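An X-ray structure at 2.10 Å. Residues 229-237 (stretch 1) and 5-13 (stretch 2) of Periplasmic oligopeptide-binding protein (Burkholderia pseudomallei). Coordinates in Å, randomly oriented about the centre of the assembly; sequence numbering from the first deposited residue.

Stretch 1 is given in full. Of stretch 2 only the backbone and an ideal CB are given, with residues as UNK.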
# COMPACT_ATOMS: atom_id res chain seq x y z
N GLY A 229 8.63 -26.77 -5.28
CA GLY A 229 9.88 -26.08 -5.54
C GLY A 229 9.85 -25.16 -6.75
O GLY A 229 10.90 -24.79 -7.28
N GLN A 230 8.65 -24.81 -7.21
CA GLN A 230 8.50 -23.87 -8.32
C GLN A 230 8.59 -22.40 -7.85
O GLN A 230 8.81 -21.50 -8.65
CB GLN A 230 7.16 -24.08 -9.02
CG GLN A 230 6.97 -25.44 -9.68
CD GLN A 230 5.54 -25.62 -10.19
OE1 GLN A 230 4.70 -26.22 -9.53
NE2 GLN A 230 5.27 -25.07 -11.37
N ILE A 231 8.39 -22.19 -6.56
CA ILE A 231 8.39 -20.85 -5.97
C ILE A 231 9.27 -20.87 -4.72
O ILE A 231 9.27 -21.85 -4.00
CB ILE A 231 6.96 -20.44 -5.57
CG1 ILE A 231 6.08 -20.31 -6.81
CG2 ILE A 231 6.98 -19.14 -4.78
CD1 ILE A 231 4.62 -20.07 -6.49
N ASP A 232 10.00 -19.79 -4.46
CA ASP A 232 10.86 -19.76 -3.27
C ASP A 232 10.29 -18.90 -2.16
O ASP A 232 10.78 -18.92 -1.03
CB ASP A 232 12.26 -19.22 -3.61
CG ASP A 232 12.90 -19.93 -4.79
OD1 ASP A 232 13.21 -21.13 -4.66
OD2 ASP A 232 13.10 -19.28 -5.83
N TYR A 233 9.25 -18.13 -2.49
CA TYR A 233 8.85 -16.97 -1.70
C TYR A 233 7.40 -16.67 -2.04
O TYR A 233 7.12 -16.15 -3.12
CB TYR A 233 9.75 -15.80 -2.12
CG TYR A 233 9.70 -14.52 -1.31
CD1 TYR A 233 8.57 -13.69 -1.33
CD2 TYR A 233 10.80 -14.10 -0.56
CE1 TYR A 233 8.54 -12.50 -0.61
CE2 TYR A 233 10.78 -12.91 0.16
CZ TYR A 233 9.64 -12.11 0.14
OH TYR A 233 9.61 -10.94 0.85
N THR A 234 6.47 -17.02 -1.15
CA THR A 234 5.05 -16.81 -1.44
C THR A 234 4.60 -15.42 -1.00
O THR A 234 5.29 -14.73 -0.26
CB THR A 234 4.13 -17.84 -0.73
OG1 THR A 234 4.08 -17.55 0.68
CG2 THR A 234 4.61 -19.27 -0.96
N TYR A 235 3.42 -15.03 -1.45
CA TYR A 235 2.83 -13.77 -1.02
C TYR A 235 2.33 -13.88 0.42
O TYR A 235 2.65 -13.03 1.27
CB TYR A 235 1.69 -13.39 -1.95
CG TYR A 235 0.85 -12.25 -1.43
CD1 TYR A 235 1.39 -10.97 -1.30
CD2 TYR A 235 -0.48 -12.44 -1.08
CE1 TYR A 235 0.62 -9.92 -0.82
CE2 TYR A 235 -1.26 -11.39 -0.61
CZ TYR A 235 -0.70 -10.14 -0.48
OH TYR A 235 -1.47 -9.10 -0.01
N SER A 236 1.57 -14.93 0.71
CA SER A 236 1.02 -15.15 2.03
C SER A 236 0.88 -16.66 2.29
O SER A 236 1.65 -17.46 1.78
CB SER A 236 -0.34 -14.46 2.15
OG SER A 236 -0.95 -14.69 3.41
N ILE A 237 -0.12 -17.04 3.09
CA ILE A 237 -0.50 -18.44 3.21
C ILE A 237 -2.02 -18.55 3.11
O ILE A 237 -2.72 -17.58 3.37
CB ILE A 237 -0.05 -19.05 4.56
CG1 ILE A 237 -0.43 -18.13 5.72
CG2 ILE A 237 1.46 -19.30 4.56
CD1 ILE A 237 -0.37 -18.81 7.06
N UNK A 5 21.73 -18.49 -8.22
CA UNK A 5 21.14 -17.35 -7.52
C UNK A 5 19.91 -16.86 -8.28
O UNK A 5 19.84 -15.69 -8.67
CB UNK A 5 22.16 -16.22 -7.36
N UNK A 6 18.96 -17.76 -8.51
CA UNK A 6 17.68 -17.41 -9.13
C UNK A 6 16.62 -17.39 -8.04
O UNK A 6 16.52 -18.31 -7.24
CB UNK A 6 17.31 -18.39 -10.24
N UNK A 7 15.81 -16.34 -8.04
CA UNK A 7 14.74 -16.23 -7.06
C UNK A 7 13.40 -16.10 -7.77
O UNK A 7 13.26 -15.30 -8.69
CB UNK A 7 14.97 -15.04 -6.13
N UNK A 8 12.42 -16.89 -7.33
CA UNK A 8 11.07 -16.83 -7.87
C UNK A 8 10.09 -16.44 -6.76
O UNK A 8 9.98 -17.15 -5.75
CB UNK A 8 10.68 -18.17 -8.50
N UNK A 9 9.41 -15.32 -6.94
CA UNK A 9 8.50 -14.77 -5.93
C UNK A 9 7.07 -14.75 -6.47
O UNK A 9 6.85 -14.38 -7.62
CB UNK A 9 8.93 -13.36 -5.52
N UNK A 10 6.11 -15.12 -5.63
CA UNK A 10 4.70 -15.11 -6.04
C UNK A 10 4.03 -13.81 -5.61
O UNK A 10 4.17 -13.38 -4.46
CB UNK A 10 3.96 -16.31 -5.45
N UNK A 11 3.33 -13.17 -6.55
CA UNK A 11 2.53 -11.98 -6.22
C UNK A 11 1.03 -12.26 -6.40
O UNK A 11 0.65 -13.13 -7.19
CB UNK A 11 2.95 -10.80 -7.09
N UNK A 12 0.17 -11.53 -5.67
CA UNK A 12 -1.26 -11.88 -5.59
C UNK A 12 -2.08 -11.55 -6.84
O UNK A 12 -3.22 -12.00 -6.95
CB UNK A 12 -1.89 -11.16 -4.39
N UNK A 13 -1.50 -10.80 -7.78
CA UNK A 13 -2.24 -10.41 -8.98
C UNK A 13 -1.29 -9.81 -10.02
O UNK A 13 -0.13 -9.51 -9.71
CB UNK A 13 -3.34 -9.41 -8.63

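Position 5 lies beyond the reach of stretch 1, which therefore says nothing about its side chain; the residue is Q5. At position 6 the CA-to-CB bond points sideways and nothing of stretch 1 lies within 5.5 Å of the CB, so many residues would do. It is D6, whose end leads away.

Position 7 also points sideways, its ideal CB 4.6 Å from D232 OD2. A branched apolar chain could turn back over the aliphatic part of D232, though a polar one is not excluded. The residue is L7, and its CD1 packs 3.8 Å from D232 CB.

At position 8 the backbone itself is engaged: its N donates to D232 OD2 and its O accepts from D232 N, both at 2.9 Å, so that D232 clasps the strand through side chain and main chain together. The CB points toward stretch 1, 3.8 Å from both D232 OD2 and Q230 O and 4.3 Å from I231 CA. Space is limited and the surroundings are mixed, which favours a small or beta-branched residue, such as serine, threonine or valine. The deposited T8 sets CG2 3.4 Å from Q230 O, while OG1 hydrogen-bonds at 3.0 Å to a water that also donates to D232 OD2.

At position 9 the CA-to-CB bond points sideways, the ideal CB lying 4.1 Å from Y233 O, and the Y233 ring extends along the same side. A long chain could cover that ring, whether aliphatic, aromatic or cationic. R9 does so with its guanidinium: CZ lies 4.3 Å from the centroid of the Y233 ring, over its face, a cation-pi contact.

Position 10 donates its N to Y233 O at 2.9 Å, and its CB points toward stretch 1, 4.0 Å from I231 CD1 and 4.2 Å from T234 CA. Nearby, Y235 N offers a donor. A chain with an apolar stem and an acceptor at its end would suit, glutamine or glutamate above all. In Q10, OE1 accepts from Y235 N at 2.9 Å, nearly straight at 175°, and CB rests against I231 CD1. A water joins Q10 OE1 to S236 N.

At position 11 the CB points away from stretch 1, leaving the choice open; the residue is V11.

Position 12 points toward stretch 1, its CB 3.8 Å from Y235 CD2. A phi of -75° admits proline, and the aromatic ring welcomes a compact apolar group. P12 lays its ring over the Y235 face, CG 3.8 Å from the centroid of the Y235 ring, a CH-pi contact. Position 13, out of reach, is A13.

Stretch 2 (5-13) QDLTRQVPA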
# COMPACT_ATOMS: atom_id res chain seq x y z
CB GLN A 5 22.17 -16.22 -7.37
CG GLN A 5 23.37 -16.59 -6.48
CD GLN A 5 22.99 -16.70 -5.00
OE1 GLN A 5 21.99 -16.14 -4.56
NE2 GLN A 5 23.80 -17.44 -4.23
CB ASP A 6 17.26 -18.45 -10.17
CG ASP A 6 18.19 -18.50 -11.37
OD1 ASP A 6 19.02 -17.59 -11.52
OD2 ASP A 6 18.07 -19.45 -12.18
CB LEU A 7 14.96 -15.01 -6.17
CG LEU A 7 13.90 -14.79 -5.08
CD1 LEU A 7 14.03 -15.86 -4.00
CD2 LEU A 7 14.05 -13.39 -4.51
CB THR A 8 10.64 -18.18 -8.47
OG1 THR A 8 11.53 -18.53 -9.53
CG2 THR A 8 9.21 -18.13 -9.01
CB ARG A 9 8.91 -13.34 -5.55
CG ARG A 9 10.38 -13.18 -5.15
CD ARG A 9 10.77 -11.69 -5.03
NE ARG A 9 10.00 -10.99 -3.99
CZ ARG A 9 10.48 -10.00 -3.24
NH1 ARG A 9 11.72 -9.56 -3.42
NH2 ARG A 9 9.70 -9.44 -2.31
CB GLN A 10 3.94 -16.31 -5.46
CG GLN A 10 2.41 -16.30 -5.75
CD GLN A 10 1.54 -16.14 -4.50
OE1 GLN A 10 1.91 -16.57 -3.40
NE2 GLN A 10 0.36 -15.55 -4.68
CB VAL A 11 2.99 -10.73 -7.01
CG1 VAL A 11 4.37 -10.26 -6.51
CG2 VAL A 11 3.02 -11.02 -8.50
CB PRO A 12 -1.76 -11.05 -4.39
CG PRO A 12 -0.83 -9.85 -4.38
CD PRO A 12 0.52 -10.40 -4.79
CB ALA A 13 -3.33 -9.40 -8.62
O HOH W 1 13.83 -19.97 -8.23
O HOH W 2 0.48 -16.95 -1.13
O HOH W 3 5.58 -12.60 -2.32
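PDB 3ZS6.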